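Local atomic coordinates of iron-sulfur cluster assembly scaffold protein NifU (Fervidobacterium islandicum, PDB entry 6A6F), a protein that probably serves as a SufU-type scaffold in the SUF system for assembling iron-sulfur clusters and holds a zinc ion in its metal site. Residues E8-Y13 with S65-N70; C37-T42 with V121-L126. One frame throughout, in Å; residues are numbered along the deposited sequence.

Interaction 1: residues E8-Y13 with S65-N70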
# COMPACT_ATOMS: atom_id res chain seq x y z
N GLU A 8 13.97 6.06 -0.64
CA GLU A 8 13.46 6.27 -1.98
C GLU A 8 13.34 4.93 -2.72
O GLU A 8 12.40 4.70 -3.48
CB GLU A 8 14.37 7.27 -2.70
CG GLU A 8 14.14 7.53 -4.17
CD GLU A 8 15.12 8.59 -4.72
OE1 GLU A 8 16.04 9.06 -4.01
OE2 GLU A 8 14.95 8.97 -5.89
N PHE A 9 14.31 4.05 -2.47
CA PHE A 9 14.35 2.73 -3.09
C PHE A 9 13.08 1.96 -2.74
O PHE A 9 12.39 1.50 -3.60
CB PHE A 9 15.60 1.97 -2.63
CG PHE A 9 15.65 0.57 -3.12
CD1 PHE A 9 16.23 0.28 -4.33
CD2 PHE A 9 15.14 -0.48 -2.36
CE1 PHE A 9 16.30 -1.02 -4.80
CE2 PHE A 9 15.20 -1.78 -2.83
CZ PHE A 9 15.79 -2.05 -4.06
N ILE A 10 12.82 1.82 -1.46
CA ILE A 10 11.61 1.17 -0.94
C ILE A 10 10.35 1.82 -1.51
O ILE A 10 9.44 1.11 -2.01
CB ILE A 10 11.60 1.16 0.60
CG1 ILE A 10 12.66 0.18 1.11
CG2 ILE A 10 10.25 0.70 1.18
CD1 ILE A 10 13.00 0.31 2.55
N MET A 11 10.26 3.14 -1.45
CA MET A 11 9.05 3.80 -1.97
C MET A 11 8.82 3.63 -3.45
O MET A 11 7.67 3.36 -3.86
CB MET A 11 8.94 5.28 -1.53
CG MET A 11 8.75 5.44 -0.01
SD MET A 11 7.56 4.36 0.85
CE MET A 11 6.07 4.96 0.02
N ASP A 12 9.87 3.71 -4.26
CA ASP A 12 9.77 3.43 -5.65
C ASP A 12 9.30 1.97 -5.86
O ASP A 12 8.37 1.76 -6.62
CB ASP A 12 11.14 3.61 -6.37
CG ASP A 12 11.53 5.11 -6.57
OD1 ASP A 12 10.68 5.98 -6.33
OD2 ASP A 12 12.67 5.41 -7.00
N TYR A 13 9.97 0.98 -5.25
CA TYR A 13 9.59 -0.41 -5.48
C TYR A 13 8.20 -0.79 -4.94
O TYR A 13 7.61 -1.72 -5.44
CB TYR A 13 10.68 -1.39 -4.99
CG TYR A 13 11.69 -1.64 -6.09
CD1 TYR A 13 11.43 -2.58 -7.09
CD2 TYR A 13 12.87 -0.90 -6.16
CE1 TYR A 13 12.30 -2.79 -8.13
CE2 TYR A 13 13.78 -1.10 -7.19
CZ TYR A 13 13.50 -2.05 -8.16
OH TYR A 13 14.39 -2.24 -9.18
N SER A 65 6.61 -4.51 2.78
CA SER A 65 6.20 -5.81 2.23
C SER A 65 6.02 -5.78 0.70
O SER A 65 6.45 -6.72 0.03
CB SER A 65 4.92 -6.38 2.89
OG SER A 65 3.78 -5.56 2.54
N GLN A 66 5.42 -4.72 0.15
CA GLN A 66 5.22 -4.57 -1.30
C GLN A 66 6.55 -4.31 -2.04
O GLN A 66 6.79 -4.94 -3.09
CB GLN A 66 4.18 -3.48 -1.69
CG GLN A 66 2.77 -3.75 -1.20
CD GLN A 66 1.67 -2.81 -1.74
OE1 GLN A 66 0.51 -3.10 -1.56
NE2 GLN A 66 2.03 -1.70 -2.42
N ALA A 67 7.40 -3.43 -1.50
CA ALA A 67 8.75 -3.21 -2.04
C ALA A 67 9.57 -4.50 -2.06
O ALA A 67 10.14 -4.86 -3.07
CB ALA A 67 9.49 -2.13 -1.28
N SER A 68 9.57 -5.20 -0.95
CA SER A 68 10.28 -6.47 -0.84
C SER A 68 9.77 -7.51 -1.84
O SER A 68 10.57 -8.12 -2.51
CB SER A 68 10.20 -7.04 0.56
OG SER A 68 11.02 -8.22 0.68
N THR A 69 8.46 -7.66 -1.97
CA THR A 69 7.85 -8.54 -2.98
C THR A 69 8.32 -8.25 -4.42
O THR A 69 8.69 -9.16 -5.16
CB THR A 69 6.30 -8.47 -2.94
OG1 THR A 69 5.84 -8.77 -1.61
CG2 THR A 69 5.70 -9.49 -3.91
N ASN A 70 8.31 -6.98 -4.79
CA ASN A 70 8.67 -6.62 -6.10
C ASN A 70 10.17 -6.83 -6.35
O ASN A 70 10.54 -7.22 -7.44
CB ASN A 70 8.27 -5.17 -6.38
CG ASN A 70 6.80 -5.03 -6.71
OD1 ASN A 70 6.31 -5.75 -7.56
ND2 ASN A 70 6.09 -4.11 -6.04
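Helix 8-14, near the N-terminus of the chain, lies across helix 63-76, and the two segments cross at 79° with their axes 8.0 Å apart. Ala67 suits that close approach: its methyl, directed toward residues 8-13, adds little bulk between the backbones. Ala67 CB rests 3.3 Å from the carbonyl oxygen Ile10 O. The same methyl meets Ile10 CG2 at 3.8 Å and Tyr13 CB at 4.0 Å, so it sits among one branch of the isoleucine, a backbone oxygen and the root of the tyrosine. One turn further on, Asn70 ND2 donates to Tyr13 O over 2.9 Å. The nitrogen stands nearly on the C=O axis (168°), but the hydrogen bond is bent, with an N-H...O angle of 133°. Asn70 CB also lies near the plane of the Tyr13 ring, at the CD1 edge, while the hydroxyl of that ring is hydrogen-bonded to Glu74. An alanine at Asn70 would remove the amide and would probably loosen the last turn of helix 8-14 from its neighbour. The contact is thus mostly apolar, with one directional bond whose donor probably suits the partial negative charge expected at a helix C-terminus.

Interaction 2: residues C37-T42 with V121-L126. With ZN (zinc ion), chain G.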
# COMPACT_ATOMS: atom_id res chain seq x y z
N CYS A 37 1.03 -6.79 11.14
CA CYS A 37 0.95 -5.55 10.35
C CYS A 37 -0.32 -5.44 9.48
O CYS A 37 -0.81 -4.33 9.25
CB CYS A 37 2.23 -5.35 9.45
SG CYS A 37 2.29 -3.81 8.48
N GLY A 38 -0.83 -6.58 8.98
CA GLY A 38 -1.96 -6.60 8.05
C GLY A 38 -1.58 -6.84 6.58
O GLY A 38 -2.38 -6.57 5.66
N ASP A 39 -0.37 -7.37 6.35
CA ASP A 39 0.16 -7.61 5.00
C ASP A 39 -0.32 -8.96 4.46
O ASP A 39 -0.35 -9.94 5.20
CB ASP A 39 1.69 -7.59 5.01
CG ASP A 39 2.25 -6.32 5.57
OD1 ASP A 39 1.71 -5.25 5.25
OD2 ASP A 39 3.25 -6.39 6.29
N GLU A 40 -0.71 -8.97 3.19
CA GLU A 40 -1.14 -10.22 2.51
C GLU A 40 -0.43 -10.30 1.19
O GLU A 40 -0.31 -9.31 0.52
CB GLU A 40 -2.62 -10.21 2.22
CG GLU A 40 -3.45 -10.37 3.50
CD GLU A 40 -4.94 -10.36 3.22
OE1 GLU A 40 -5.70 -10.58 4.20
OE2 GLU A 40 -5.36 -10.15 2.04
N VAL A 41 0.03 -11.47 0.83
CA VAL A 41 0.55 -11.67 -0.51
C VAL A 41 0.16 -13.05 -1.05
O VAL A 41 0.23 -14.04 -0.32
CB VAL A 41 2.06 -11.47 -0.53
CG1 VAL A 41 2.79 -12.58 0.22
CG2 VAL A 41 2.57 -11.36 -1.96
N THR A 42 -0.27 -13.10 -2.31
CA THR A 42 -0.45 -14.38 -3.01
C THR A 42 0.52 -14.41 -4.17
O THR A 42 0.50 -13.52 -5.01
CB THR A 42 -1.87 -14.50 -3.56
OG1 THR A 42 -2.74 -14.51 -2.44
CG2 THR A 42 -2.08 -15.81 -4.35
N VAL A 121 10.79 -6.34 10.12
CA VAL A 121 11.48 -7.49 9.61
C VAL A 121 10.51 -8.53 9.06
O VAL A 121 10.79 -9.19 8.08
CB VAL A 121 12.36 -8.14 10.71
CG1 VAL A 121 12.84 -9.52 10.29
CG2 VAL A 121 13.56 -7.26 10.97
N LYS A 122 9.36 -8.66 9.68
CA LYS A 122 8.33 -9.56 9.19
C LYS A 122 7.70 -9.14 7.88
O LYS A 122 7.28 -10.00 7.13
CB LYS A 122 7.21 -9.70 10.23
CG LYS A 122 7.57 -10.68 11.33
CD LYS A 122 7.98 -10.00 12.62
CE LYS A 122 7.30 -10.69 13.80
NZ LYS A 122 5.85 -10.60 13.52
N CYS A 123 7.60 -7.83 7.65
CA CYS A 123 7.13 -7.24 6.42
C CYS A 123 8.10 -7.54 5.27
O CYS A 123 7.70 -8.02 4.24
CB CYS A 123 6.92 -5.72 6.58
SG CYS A 123 5.93 -5.27 8.05
N PHE A 124 9.39 -7.27 5.48
CA PHE A 124 10.41 -7.65 4.55
C PHE A 124 10.41 -9.15 4.20
O PHE A 124 10.54 -9.53 3.02
CB PHE A 124 11.79 -7.34 5.09
CG PHE A 124 12.87 -7.84 4.22
CD1 PHE A 124 13.09 -7.28 2.98
CD2 PHE A 124 13.66 -8.89 4.62
CE1 PHE A 124 14.11 -7.75 2.15
CE2 PHE A 124 14.67 -9.38 3.79
CZ PHE A 124 14.90 -8.80 2.55
N LEU A 125 10.30 -9.98 5.22
CA LEU A 125 10.39 -11.41 5.04
C LEU A 125 9.16 -12.10 4.51
O LEU A 125 9.27 -13.23 4.06
CB LEU A 125 10.83 -12.12 6.33
CG LEU A 125 12.31 -11.96 6.67
CD1 LEU A 125 12.56 -12.64 8.00
CD2 LEU A 125 13.22 -12.53 5.59
N LEU A 126 7.99 -11.44 4.56
CA LEU A 126 6.76 -12.07 4.15
C LEU A 126 6.84 -12.72 2.73
O LEU A 126 6.59 -13.91 2.59
CB LEU A 126 5.58 -11.09 4.22
CG LEU A 126 4.26 -11.65 3.67
CD1 LEU A 126 3.86 -12.86 4.49
CD2 LEU A 126 3.17 -10.60 3.69
ZN ZN G . 3.99 -4.59 6.93
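Asp39 OD2 is gripped twice: it binds the zinc ion at 2.0 Å and accepts a hydrogen bond from Asn34 ND2. This is the zinc site of the NifU-like domain, where three cysteines and one aspartate surround the metal, and it lies between the start of strand 39-48 and helix 118-135. Asp39 binds through a single oxygen, since its OD1 stays 2.9 Å from ZN. Cys37 SG, placed anti to its backbone N (chi1 -177°), reaches ZN at 2.4 Å from the loop. From the helix, Cys123 SG comes in at 2.3 Å, its sulfur turned beside its own backbone N. Cys62 supplies the fourth ligand. The amide of Asn34 would probably help fix the rotation of the Asp39 carboxylate, and with three cysteine sulfurs, probably thiolates, on the same zinc, the charge of the site is likely to be well spread. Gly38 and Asp39 together face Asn34 in a G1 beta bulge, with Gly38 at a phi of 103°, where a CB would run into the carbonyl O of Cys37. Beyond the metal the contact turns apolar. Leu126 runs past Val41 in the opposite direction, its CG 3.9 Å from Val41 CG1. One methyl on that leucine carbon reaches toward the metal ligand, Leu126 CD2 lying 3.6 Å from Asp39 CB.

Both interactions are largely buried, and helix 63-76 connects them: residues 65-70 are half of interaction 1, and the same helix packs against both halves of interaction 2. Ser68 OG probably hydrogen-bonds Phe124 O, while Thr69 CG2 touches Val41 CG2, so one side of this helix faces the N-terminal helix and others face strand 39-48 and helix 118-135. Cys62, the remaining zinc ligand, directly precedes helix 63-76. The chemistry differs sharply. Interaction 1 joins two helices by a small methyl and one hydrogen bond from a side-chain amide, whereas interaction 2 has no direct hydrogen bond between its segments and joins strand to helix through zinc and a leucine.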